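Local coordinates for protein putative isomerase (Sinorhizobium meliloti, PDB 2PPG) that is of unestablished specific function but belongs to the enolase superfamily, joining an antiparallel-sheet N-terminal domain to a TIM-type barrel, at residues 226-231 with 258-263; 11-16 with 56-61; 307-312 with 336-341. One frame throughout, in Å; residues are numbered along the deposited sequence.

Interaction 1: 226-231 with 258-263; sequences EAVALI and AASVST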
ATOM      1  N   GLU A 226     -12.245  22.433  -0.699  1.00 36.47           N
ATOM      2  CA  GLU A 226     -12.350  23.825  -0.328  1.00 40.25           C
ATOM      3  C   GLU A 226     -10.955  24.380  -0.045  1.00 41.31           C
ATOM      4  O   GLU A 226     -10.534  25.353  -0.677  1.00 45.60           O
ATOM      5  CB  GLU A 226     -13.307  24.012   0.860  1.00 37.94           C
ATOM      6  CG  GLU A 226     -14.784  23.970   0.464  1.00 40.56           C
ATOM      7  CD  GLU A 226     -15.749  23.709   1.631  1.00 44.04           C
ATOM      8  OE1 GLU A 226     -16.965  23.593   1.362  1.00 48.78           O
ATOM      9  OE2 GLU A 226     -15.324  23.613   2.806  1.00 41.73           O
ATOM     10  N   ALA A 227     -10.214  23.729   0.848  1.00 39.11           N
ATOM     11  CA  ALA A 227      -8.893  24.231   1.240  1.00 39.67           C
ATOM     12  C   ALA A 227      -7.935  24.317   0.056  1.00 38.12           C
ATOM     13  O   ALA A 227      -7.196  25.294  -0.077  1.00 39.27           O
ATOM     14  CB  ALA A 227      -8.299  23.409   2.380  1.00 36.72           C
ATOM     15  N   VAL A 228      -7.966  23.317  -0.819  1.00 36.16           N
ATOM     16  CA  VAL A 228      -7.117  23.348  -2.008  1.00 35.00           C
ATOM     17  C   VAL A 228      -7.419  24.552  -2.909  1.00 37.81           C
ATOM     18  O   VAL A 228      -6.496  25.258  -3.322  1.00 39.66           O
ATOM     19  CB  VAL A 228      -7.184  22.037  -2.800  1.00 32.30           C
ATOM     20  CG1 VAL A 228      -6.537  22.196  -4.178  1.00 32.29           C
ATOM     21  CG2 VAL A 228      -6.499  20.941  -2.028  1.00 31.44           C
ATOM     22  N   ALA A 229      -8.696  24.797  -3.193  1.00 36.22           N
ATOM     23  CA  ALA A 229      -9.074  25.950  -4.017  1.00 39.69           C
ATOM     24  C   ALA A 229      -8.546  27.273  -3.435  1.00 40.62           C
ATOM     25  O   ALA A 229      -7.971  28.099  -4.156  1.00 39.89           O
ATOM     26  CB  ALA A 229     -10.604  26.017  -4.202  1.00 37.98           C
ATOM     27  N   LEU A 230      -8.743  27.447  -2.127  1.00 38.56           N
ATOM     28  CA  LEU A 230      -8.340  28.652  -1.410  1.00 36.94           C
ATOM     29  C   LEU A 230      -6.833  28.865  -1.433  1.00 36.23           C
ATOM     30  O   LEU A 230      -6.366  29.937  -1.795  1.00 40.08           O
ATOM     31  CB  LEU A 230      -8.858  28.599   0.031  1.00 39.62           C
ATOM     32  CG  LEU A 230     -10.391  28.706   0.138  1.00 40.93           C
ATOM     33  CD1 LEU A 230     -10.913  28.235   1.515  1.00 43.40           C
ATOM     34  CD2 LEU A 230     -10.884  30.127  -0.197  1.00 36.07           C
ATOM     35  N   ILE A 231      -6.076  27.840  -1.057  1.00 34.41           N
ATOM     36  CA  ILE A 231      -4.627  27.892  -1.140  1.00 33.66           C
ATOM     37  C   ILE A 231      -4.154  28.283  -2.539  1.00 37.46           C
ATOM     38  O   ILE A 231      -3.395  29.240  -2.692  1.00 39.87           O
ATOM     39  CB  ILE A 231      -3.994  26.559  -0.729  1.00 30.73           C
ATOM     40  CG1 ILE A 231      -4.291  26.285   0.740  1.00 28.61           C
ATOM     41  CG2 ILE A 231      -2.491  26.575  -0.991  1.00 26.31           C
ATOM     42  CD1 ILE A 231      -4.052  24.853   1.160  1.00 30.33           C
ATOM     43  N   ALA A 258      -2.155  18.388   1.538  1.00 31.23           N
ATOM     44  CA  ALA A 258      -0.682  18.379   1.533  1.00 29.91           C
ATOM     45  C   ALA A 258      -0.127  17.912   0.185  1.00 33.26           C
ATOM     46  O   ALA A 258       0.810  18.515  -0.352  1.00 28.59           O
ATOM     47  CB  ALA A 258      -0.140  17.522   2.655  1.00 23.35           C
ATOM     48  N   ALA A 259      -0.732  16.854  -0.359  1.00 34.89           N
ATOM     49  CA  ALA A 259      -0.311  16.284  -1.637  1.00 37.05           C
ATOM     50  C   ALA A 259      -0.706  17.132  -2.846  1.00 38.56           C
ATOM     51  O   ALA A 259      -0.064  17.042  -3.886  1.00 39.56           O
ATOM     52  CB  ALA A 259      -0.841  14.861  -1.792  1.00 36.58           C
ATOM     53  N   SER A 260      -1.739  17.961  -2.711  1.00 38.44           N
ATOM     54  CA  SER A 260      -2.292  18.667  -3.866  1.00 36.75           C
ATOM     55  C   SER A 260      -1.727  20.067  -4.107  1.00 39.10           C
ATOM     56  O   SER A 260      -2.030  20.687  -5.124  1.00 44.91           O
ATOM     57  CB  SER A 260      -3.813  18.745  -3.767  1.00 37.07           C
ATOM     58  OG  SER A 260      -4.380  17.462  -3.577  1.00 39.08           O
ATOM     59  N   VAL A 261      -0.923  20.578  -3.181  1.00 38.34           N
ATOM     60  CA  VAL A 261      -0.363  21.930  -3.319  1.00 36.26           C
ATOM     61  C   VAL A 261       1.114  21.947  -2.946  1.00 36.73           C
ATOM     62  O   VAL A 261       1.557  21.157  -2.119  1.00 38.06           O
ATOM     63  CB  VAL A 261      -1.119  22.949  -2.436  1.00 35.24           C
ATOM     64  CG1 VAL A 261      -2.529  23.152  -2.946  1.00 35.34           C
ATOM     65  CG2 VAL A 261      -1.137  22.504  -0.968  1.00 33.59           C
ATOM     66  N   SER A 262       1.892  22.834  -3.544  1.00 36.39           N
ATOM     67  CA  SER A 262       3.312  22.864  -3.204  1.00 40.88           C
ATOM     68  C   SER A 262       3.557  23.557  -1.850  1.00 41.30           C
ATOM     69  O   SER A 262       4.618  23.398  -1.253  1.00 43.90           O
ATOM     70  CB  SER A 262       4.128  23.508  -4.320  1.00 38.79           C
ATOM     71  OG  SER A 262       3.648  24.809  -4.571  1.00 43.73           O
ATOM     72  N   THR A 263       2.558  24.301  -1.379  1.00 38.14           N
ATOM     73  CA  THR A 263       2.627  25.039  -0.124  1.00 35.89           C
ATOM     74  C   THR A 263       2.735  24.140   1.100  1.00 37.69           C
ATOM     75  O   THR A 263       2.027  23.123   1.228  1.00 40.39           O
ATOM     76  CB  THR A 263       1.378  25.917   0.067  1.00 36.78           C
ATOM     77  OG1 THR A 263       1.345  26.932  -0.934  1.00 35.89           O
ATOM     78  CG2 THR A 263       1.374  26.585   1.453  1.00 37.43           C
TER
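Ile231 turns CG2 anti to its backbone N and CG1 back beside that N (chi1 -64°), and the CG2 methyl so placed is the group that meets both Val261 and Thr263. It lies 3.9 Å from Val261 CG1, the two side chains crossing at about a right angle, and 3.9 Å from Thr263 OG1. One turn earlier, Val228 has CG1 anti to the backbone N (chi1 168°), which brings CG2 beside that N and to 3.9 Å from Ser260 CB. The CG1 methyls of Val228 and Val261 approach more loosely, at 4.3 Å. Val228 and Ile231 are three residues apart on helix 224-234, a spacing that sets both on one flank, where branched side chains present methyls close to the backbone. Facing them is the end of helix 251-260 and the chain leading into strand 264-267; these are two successive helices of the layer around the barrel. Ser260 suits this boundary by offering CB while its OG bonds to Arg256 O. Thr263 OG1, already bonded to Glu235 OE2, lies against the Ile231 methyl with CB just behind it. The segments themselves thus meet through methyls, by weakly directional van der Waals attraction and without a hydrogen bond, while Lys232 and Glu235, next along the first helix, supply hydrogen bonds to Ser260 O and Thr263 OG1.

Interaction 2: 11-16 with 56-61; sequences ESFTLT and LVRIET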
ATOM      1  N   GLU A  11      -0.492  25.164  44.370  1.00 33.28           N
ATOM      2  CA  GLU A  11      -1.675  26.020  44.301  1.00 33.17           C
ATOM      3  C   GLU A  11      -2.010  26.427  42.861  1.00 33.31           C
ATOM      4  O   GLU A  11      -1.101  26.654  42.055  1.00 32.60           O
ATOM      5  CB  GLU A  11      -1.472  27.267  45.156  1.00 34.53           C
ATOM      6  CG  GLU A  11      -1.265  26.983  46.630  1.00 41.56           C
ATOM      7  CD  GLU A  11      -0.593  28.141  47.361  1.00 45.73           C
ATOM      8  OE1 GLU A  11       0.580  28.454  47.063  1.00 48.38           O
ATOM      9  OE2 GLU A  11      -1.238  28.733  48.245  1.00 49.57           O
ATOM     10  N   SER A  12      -3.313  26.533  42.570  1.00 30.41           N
ATOM     11  CA  SER A  12      -3.842  26.901  41.245  1.00 31.50           C
ATOM     12  C   SER A  12      -4.611  28.219  41.284  1.00 31.89           C
ATOM     13  O   SER A  12      -5.308  28.505  42.261  1.00 29.24           O
ATOM     14  CB  SER A  12      -4.804  25.827  40.739  1.00 32.85           C
ATOM     15  OG  SER A  12      -4.198  24.549  40.748  1.00 39.03           O
ATOM     16  N   PHE A  13      -4.512  28.995  40.202  1.00 32.13           N
ATOM     17  CA  PHE A  13      -5.076  30.349  40.153  1.00 31.49           C
ATOM     18  C   PHE A  13      -5.574  30.704  38.774  1.00 32.79           C
ATOM     19  O   PHE A  13      -5.098  30.170  37.768  1.00 34.85           O
ATOM     20  CB  PHE A  13      -4.022  31.416  40.473  1.00 30.97           C
ATOM     21  CG  PHE A  13      -3.185  31.128  41.678  1.00 32.62           C
ATOM     22  CD1 PHE A  13      -3.531  31.654  42.921  1.00 35.05           C
ATOM     23  CD2 PHE A  13      -2.026  30.380  41.570  1.00 30.85           C
ATOM     24  CE1 PHE A  13      -2.745  31.411  44.041  1.00 33.50           C
ATOM     25  CE2 PHE A  13      -1.248  30.132  42.680  1.00 32.96           C
ATOM     26  CZ  PHE A  13      -1.609  30.654  43.918  1.00 31.68           C
ATOM     27  N   THR A  14      -6.498  31.655  38.722  1.00 29.59           N
ATOM     28  CA  THR A  14      -6.838  32.266  37.456  1.00 26.81           C
ATOM     29  C   THR A  14      -6.329  33.682  37.463  1.00 24.97           C
ATOM     30  O   THR A  14      -6.257  34.313  38.505  1.00 24.67           O
ATOM     31  CB  THR A  14      -8.343  32.297  37.215  1.00 30.08           C
ATOM     32  OG1 THR A  14      -9.004  32.699  38.420  1.00 35.98           O
ATOM     33  CG2 THR A  14      -8.847  30.928  36.782  1.00 28.30           C
ATOM     34  N   LEU A  15      -5.952  34.165  36.293  1.00 26.18           N
ATOM     35  CA  LEU A  15      -5.659  35.558  36.112  1.00 30.28           C
ATOM     36  C   LEU A  15      -6.561  36.026  35.004  1.00 34.09           C
ATOM     37  O   LEU A  15      -6.517  35.471  33.898  1.00 33.33           O
ATOM     38  CB  LEU A  15      -4.200  35.743  35.711  1.00 32.99           C
ATOM     39  CG  LEU A  15      -3.689  37.163  35.460  1.00 30.36           C
ATOM     40  CD1 LEU A  15      -3.961  38.036  36.658  1.00 29.91           C
ATOM     41  CD2 LEU A  15      -2.190  37.133  35.162  1.00 29.55           C
ATOM     42  N   THR A  16      -7.385  37.034  35.299  1.00 38.26           N
ATOM     43  CA  THR A  16      -8.377  37.543  34.351  1.00 40.77           C
ATOM     44  C   THR A  16      -8.138  39.009  33.995  1.00 44.78           C
ATOM     45  O   THR A  16      -8.358  39.882  34.824  1.00 47.55           O
ATOM     46  CB  THR A  16      -9.798  37.423  34.937  1.00 40.78           C
ATOM     47  OG1 THR A  16     -10.066  36.059  35.281  1.00 42.03           O
ATOM     48  CG2 THR A  16     -10.849  37.914  33.938  1.00 40.76           C
ATOM     49  N   LEU A  56      -2.817  29.577  36.236  1.00 29.86           N
ATOM     50  CA  LEU A  56      -1.432  29.539  36.672  1.00 29.19           C
ATOM     51  C   LEU A  56      -1.302  28.625  37.878  1.00 34.75           C
ATOM     52  O   LEU A  56      -2.181  28.591  38.762  1.00 35.34           O
ATOM     53  CB  LEU A  56      -0.921  30.926  37.057  1.00 28.43           C
ATOM     54  CG  LEU A  56      -0.565  31.911  35.942  1.00 32.35           C
ATOM     55  CD1 LEU A  56      -1.802  32.626  35.358  1.00 26.65           C
ATOM     56  CD2 LEU A  56       0.438  32.922  36.482  1.00 31.02           C
ATOM     57  N   VAL A  57      -0.191  27.896  37.914  1.00 32.04           N
ATOM     58  CA  VAL A  57       0.084  26.981  38.982  1.00 30.54           C
ATOM     59  C   VAL A  57       1.391  27.426  39.610  1.00 32.35           C
ATOM     60  O   VAL A  57       2.327  27.813  38.905  1.00 31.53           O
ATOM     61  CB  VAL A  57       0.122  25.515  38.464  1.00 31.17           C
ATOM     62  CG1 VAL A  57       1.037  24.653  39.290  1.00 31.53           C
ATOM     63  CG2 VAL A  57      -1.263  24.921  38.475  1.00 27.46           C
ATOM     64  N   ARG A  58       1.425  27.403  40.939  1.00 32.49           N
ATOM     65  CA  ARG A  58       2.593  27.778  41.712  1.00 35.28           C
ATOM     66  C   ARG A  58       2.952  26.580  42.567  1.00 35.18           C
ATOM     67  O   ARG A  58       2.122  26.103  43.337  1.00 34.24           O
ATOM     68  CB  ARG A  58       2.255  28.971  42.600  1.00 38.22           C
ATOM     69  CG  ARG A  58       3.378  29.477  43.477  1.00 38.35           C
ATOM     70  CD  ARG A  58       2.804  30.394  44.553  1.00 39.70           C
ATOM     71  NE  ARG A  58       3.848  31.109  45.277  1.00 39.87           N
ATOM     72  CZ  ARG A  58       4.452  30.662  46.376  1.00 36.26           C
ATOM     73  NH1 ARG A  58       5.393  31.390  46.944  1.00 33.54           N
ATOM     74  NH2 ARG A  58       4.119  29.491  46.904  1.00 37.30           N
ATOM     75  N   ILE A  59       4.178  26.088  42.414  1.00 33.53           N
ATOM     76  CA  ILE A  59       4.622  24.887  43.107  1.00 33.85           C
ATOM     77  C   ILE A  59       5.832  25.203  43.974  1.00 35.55           C
ATOM     78  O   ILE A  59       6.787  25.809  43.504  1.00 37.80           O
ATOM     79  CB  ILE A  59       4.976  23.737  42.110  1.00 32.24           C
ATOM     80  CG1 ILE A  59       3.767  23.406  41.231  1.00 30.15           C
ATOM     81  CG2 ILE A  59       5.477  22.495  42.863  1.00 28.04           C
ATOM     82  CD1 ILE A  59       3.880  22.115  40.445  1.00 31.60           C
ATOM     83  N   GLU A  60       5.781  24.795  45.237  1.00 33.94           N
ATOM     84  CA  GLU A  60       6.865  25.065  46.164  1.00 35.87           C
ATOM     85  C   GLU A  60       7.481  23.786  46.745  1.00 33.71           C
ATOM     86  O   GLU A  60       6.768  22.879  47.187  1.00 26.25           O
ATOM     87  CB  GLU A  60       6.388  25.991  47.289  1.00 36.02           C
ATOM     88  CG  GLU A  60       7.477  26.393  48.289  1.00 37.37           C
ATOM     89  CD  GLU A  60       6.988  27.380  49.353  1.00 41.45           C
ATOM     90  OE1 GLU A  60       5.923  28.008  49.142  1.00 44.23           O
ATOM     91  OE2 GLU A  60       7.671  27.530  50.400  1.00 42.43           O
ATOM     92  N   THR A  61       8.814  23.741  46.746  1.00 35.38           N
ATOM     93  CA  THR A  61       9.564  22.636  47.337  1.00 36.88           C
ATOM     94  C   THR A  61       9.713  22.801  48.847  1.00 37.75           C
ATOM     95  O   THR A  61       9.450  23.860  49.389  1.00 35.53           O
ATOM     96  CB  THR A  61      10.962  22.530  46.738  1.00 35.04           C
ATOM     97  OG1 THR A  61      11.713  23.700  47.081  1.00 37.93           O
ATOM     98  CG2 THR A  61      10.875  22.419  45.236  1.00 35.50           C
TER
HETATM   99  O   HOH W   1       2.399  26.824  45.937  1.00 29.49           O
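Leu56, Arg58 and Phe13 lie on one face of an antiparallel strand pair and bury the most surface in it. Phe13 and Leu56 form a hydrogen-bonded pair: Leu56 N donates to Phe13 O, and Phe13 N to Leu56 O over 2.8 Å in a bent bond (136° at the hydrogen). Leu56 O also lies at the edge of the Phe13 ring, 3.3 Å from CD2. The next edge atom, CE2, touches Arg58 CB at 3.7 Å, so the aromatic ring packs on the aliphatic root of the arginine. Arg58 has CG anti to the backbone N (chi1 180°), and the chain, extended from CG to NE, then runs beside Glu11, its backbone partner, pointing the same way. Arg58 NH2 makes only a long salt bridge to Glu11 OE1, 3.7 Å, but a closer one, 3.2 Å, to Glu60 OE1 in the guanidinium plane. A water donating to Glu11 OE1 and Arg58 O links side chain to backbone. Leucine suits the apolar end of this face, where Leu56 CD1 meets Leu15 CB at 3.9 Å. On the reverse face Ser12 and Val57 pack against helix 77-92, and Ile59 reaches helix 119-140; strands 66-72 and 389-390 flank the pair within the N-terminal domain's sheet.

Interaction 3: 307-312 with 336-341; sequences YAHVHH and ALANVD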
ATOM      1  N   TYR A 307      10.277  14.223  17.660  1.00 28.98           N
ATOM      2  CA  TYR A 307       9.654  13.505  16.566  1.00 29.25           C
ATOM      3  C   TYR A 307       9.768  14.269  15.235  1.00 28.28           C
ATOM      4  O   TYR A 307      10.015  13.670  14.204  1.00 27.48           O
ATOM      5  CB  TYR A 307       8.196  13.210  16.895  1.00 34.03           C
ATOM      6  CG  TYR A 307       7.638  11.977  16.210  1.00 34.87           C
ATOM      7  CD1 TYR A 307       7.876  10.701  16.724  1.00 32.48           C
ATOM      8  CD2 TYR A 307       6.847  12.094  15.064  1.00 33.98           C
ATOM      9  CE1 TYR A 307       7.360   9.574  16.107  1.00 35.31           C
ATOM     10  CE2 TYR A 307       6.321  10.977  14.438  1.00 35.28           C
ATOM     11  CZ  TYR A 307       6.584   9.717  14.959  1.00 37.50           C
ATOM     12  OH  TYR A 307       6.070   8.604  14.327  1.00 37.78           O
ATOM     13  N   ALA A 308       9.601  15.585  15.259  1.00 27.34           N
ATOM     14  CA  ALA A 308       9.744  16.371  14.038  1.00 31.88           C
ATOM     15  C   ALA A 308      11.174  16.308  13.500  1.00 31.09           C
ATOM     16  O   ALA A 308      11.382  16.287  12.298  1.00 31.81           O
ATOM     17  CB  ALA A 308       9.343  17.809  14.280  1.00 33.87           C
ATOM     18  N   HIS A 309      12.141  16.286  14.412  1.00 33.17           N
ATOM     19  CA  HIS A 309      13.558  16.152  14.097  1.00 35.66           C
ATOM     20  C   HIS A 309      13.822  14.841  13.364  1.00 35.42           C
ATOM     21  O   HIS A 309      14.290  14.825  12.219  1.00 35.39           O
ATOM     22  CB  HIS A 309      14.350  16.177  15.400  1.00 41.99           C
ATOM     23  CG  HIS A 309      15.826  16.035  15.218  1.00 48.98           C
ATOM     24  ND1 HIS A 309      16.653  17.116  15.001  1.00 52.40           N
ATOM     25  CD2 HIS A 309      16.629  14.944  15.235  1.00 50.55           C
ATOM     26  CE1 HIS A 309      17.902  16.697  14.888  1.00 53.24           C
ATOM     27  NE2 HIS A 309      17.914  15.384  15.026  1.00 53.13           N
ATOM     28  N   VAL A 310      13.519  13.746  14.049  1.00 31.77           N
ATOM     29  CA  VAL A 310      13.552  12.416  13.466  1.00 34.32           C
ATOM     30  C   VAL A 310      12.867  12.371  12.093  1.00 34.41           C
ATOM     31  O   VAL A 310      13.404  11.790  11.157  1.00 32.57           O
ATOM     32  CB  VAL A 310      12.876  11.388  14.411  1.00 34.93           C
ATOM     33  CG1 VAL A 310      12.474  10.149  13.653  1.00 37.57           C
ATOM     34  CG2 VAL A 310      13.798  11.025  15.547  1.00 35.62           C
ATOM     35  N   HIS A 311      11.694  12.994  11.974  1.00 32.41           N
ATOM     36  CA  HIS A 311      10.905  12.879  10.750  1.00 30.75           C
ATOM     37  C   HIS A 311      11.025  14.051   9.789  1.00 29.61           C
ATOM     38  O   HIS A 311      10.202  14.190   8.883  1.00 29.67           O
ATOM     39  CB  HIS A 311       9.445  12.570  11.073  1.00 30.57           C
ATOM     40  CG  HIS A 311       9.213  11.133  11.404  1.00 31.93           C
ATOM     41  ND1 HIS A 311       9.078  10.166  10.433  1.00 33.15           N
ATOM     42  CD2 HIS A 311       9.139  10.488  12.594  1.00 33.21           C
ATOM     43  CE1 HIS A 311       8.916   8.986  11.012  1.00 35.20           C
ATOM     44  NE2 HIS A 311       8.948   9.154  12.322  1.00 32.40           N
ATOM     45  N   HIS A 312      12.050  14.877   9.993  1.00 26.66           N
ATOM     46  CA  HIS A 312      12.390  15.997   9.098  1.00 30.39           C
ATOM     47  C   HIS A 312      11.270  16.976   8.838  1.00 29.70           C
ATOM     48  O   HIS A 312      10.925  17.250   7.687  1.00 33.73           O
ATOM     49  CB  HIS A 312      12.970  15.476   7.782  1.00 31.08           C
ATOM     50  CG  HIS A 312      14.155  14.602   7.992  1.00 31.01           C
ATOM     51  ND1 HIS A 312      14.040  13.263   8.295  1.00 31.16           N
ATOM     52  CD2 HIS A 312      15.475  14.891   8.035  1.00 28.15           C
ATOM     53  CE1 HIS A 312      15.243  12.757   8.484  1.00 34.38           C
ATOM     54  NE2 HIS A 312      16.131  13.723   8.328  1.00 33.81           N
ATOM     55  N   ALA A 336      16.159  24.714  22.758  1.00 27.93           N
ATOM     56  CA  ALA A 336      16.845  23.422  22.865  1.00 26.94           C
ATOM     57  C   ALA A 336      16.564  22.483  21.691  1.00 28.52           C
ATOM     58  O   ALA A 336      17.086  21.377  21.641  1.00 33.71           O
ATOM     59  CB  ALA A 336      16.455  22.751  24.166  1.00 22.50           C
ATOM     60  N   LEU A 337      15.716  22.920  20.768  1.00 31.70           N
ATOM     61  CA  LEU A 337      15.279  22.097  19.652  1.00 29.98           C
ATOM     62  C   LEU A 337      16.027  22.426  18.356  1.00 34.53           C
ATOM     63  O   LEU A 337      16.169  23.589  17.980  1.00 36.55           O
ATOM     64  CB  LEU A 337      13.787  22.288  19.435  1.00 27.53           C
ATOM     65  CG  LEU A 337      12.853  21.590  20.421  1.00 28.24           C
ATOM     66  CD1 LEU A 337      11.460  22.072  20.150  1.00 29.90           C
ATOM     67  CD2 LEU A 337      12.917  20.070  20.324  1.00 25.63           C
ATOM     68  N   ALA A 338      16.488  21.395  17.662  1.00 36.80           N
ATOM     69  CA  ALA A 338      17.184  21.595  16.396  1.00 35.53           C
ATOM     70  C   ALA A 338      16.298  22.230  15.323  1.00 37.94           C
ATOM     71  O   ALA A 338      16.728  23.135  14.606  1.00 41.02           O
ATOM     72  CB  ALA A 338      17.728  20.285  15.910  1.00 36.90           C
ATOM     73  N   ASN A 339      15.053  21.774  15.236  1.00 36.99           N
ATOM     74  CA  ASN A 339      14.191  22.097  14.103  1.00 38.91           C
ATOM     75  C   ASN A 339      13.357  23.384  14.171  1.00 38.19           C
ATOM     76  O   ASN A 339      12.507  23.605  13.295  1.00 34.84           O
ATOM     77  CB  ASN A 339      13.269  20.903  13.785  1.00 41.10           C
ATOM     78  CG  ASN A 339      13.968  19.824  12.983  1.00 39.59           C
ATOM     79  OD1 ASN A 339      15.171  19.606  13.132  1.00 39.55           O
ATOM     80  ND2 ASN A 339      13.212  19.134  12.134  1.00 37.70           N
ATOM     81  N   VAL A 340      13.593  24.225  15.182  1.00 39.15           N
ATOM     82  CA  VAL A 340      12.826  25.476  15.336  1.00 39.62           C
ATOM     83  C   VAL A 340      13.233  26.617  14.398  1.00 38.27           C
ATOM     84  O   VAL A 340      14.267  27.243  14.560  1.00 36.31           O
ATOM     85  CB  VAL A 340      12.766  25.966  16.801  1.00 39.18           C
ATOM     86  CG1 VAL A 340      12.031  27.301  16.886  1.00 34.79           C
ATOM     87  CG2 VAL A 340      12.050  24.928  17.660  1.00 39.24           C
ATOM     88  N   ASP A 341      12.386  26.884  13.420  1.00 44.75           N
ATOM     89  CA  ASP A 341      12.695  27.856  12.373  1.00 50.39           C
ATOM     90  C   ASP A 341      12.315  29.270  12.798  1.00 48.20           C
ATOM     91  O   ASP A 341      12.899  30.253  12.339  1.00 47.73           O
ATOM     92  CB  ASP A 341      11.908  27.491  11.108  1.00 55.48           C
ATOM     93  CG  ASP A 341      12.421  28.201   9.878  1.00 60.61           C
ATOM     94  OD1 ASP A 341      11.671  29.024   9.299  1.00 59.63           O
ATOM     95  OD2 ASP A 341      13.581  27.936   9.496  1.00 64.48           O
TER
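His309 presents the edge of its imidazole to Ala338, whose CB lies near the ring plane, 3.5 Å from ND1 and 3.7 Å from CE1. The Asn339 side chain crosses that of His309 at about a right angle, amide and ring planes 52° apart, with OD1 oblique to the ring and 3.4 Å from His309 ND1. That pair is a weak hydrogen bond, long and bent to 137° at the hydrogen. The other flat groups belong to the helix end: one face of the Tyr307 ring carries His311 CD2 toward its rim, 3.4 Å above the plane, Tyr307 O lies at the edge of the His311 ring, and His309 O sits over the centre of the His312 ring. His309 CG is anti to the backbone N (chi1 180°), which starts the ring off toward Ala338. Alanine suits that spot, its lone methyl fitting against the imidazole edge. His312, with positive phi, is the C-prime residue of a Schellman motif that ends helix 293-310. On the far side of the helix, His311 NE2 bonds to Tyr307 OH of a neighbouring subunit. Asn339 ND2 approaches Ala308 O at a poor angle and instead donates to Ile313 O, just past the helix. The direct link is thus one weak hydrogen bond plus a methyl at the imidazole edge, and the firmer bond of Asn339 is to the backbone of Ile313.

How the interactions relate
Along the chain interaction 2 comes first, then interaction 1, then interaction 3, each closing before the next opens. Interaction 2 belongs to the antiparallel sheet of the N-terminal domain, whereas interactions 1 and 3 both lie in the barrel domain, where helix ends or loops lead into barrel strands. The centres of interactions 1 and 3 are 24 Å apart, with nearest atoms about 12 Å apart. Interaction 2 is more remote, its centre 43 Å from that of interaction 1, on the opposite side of the chain's centre, and 31 Å from that of interaction 3. Each contact holds its own part of the fold together, one within the sheet and two within the barrel domain, and subunit neighbours approach only the barrel contacts.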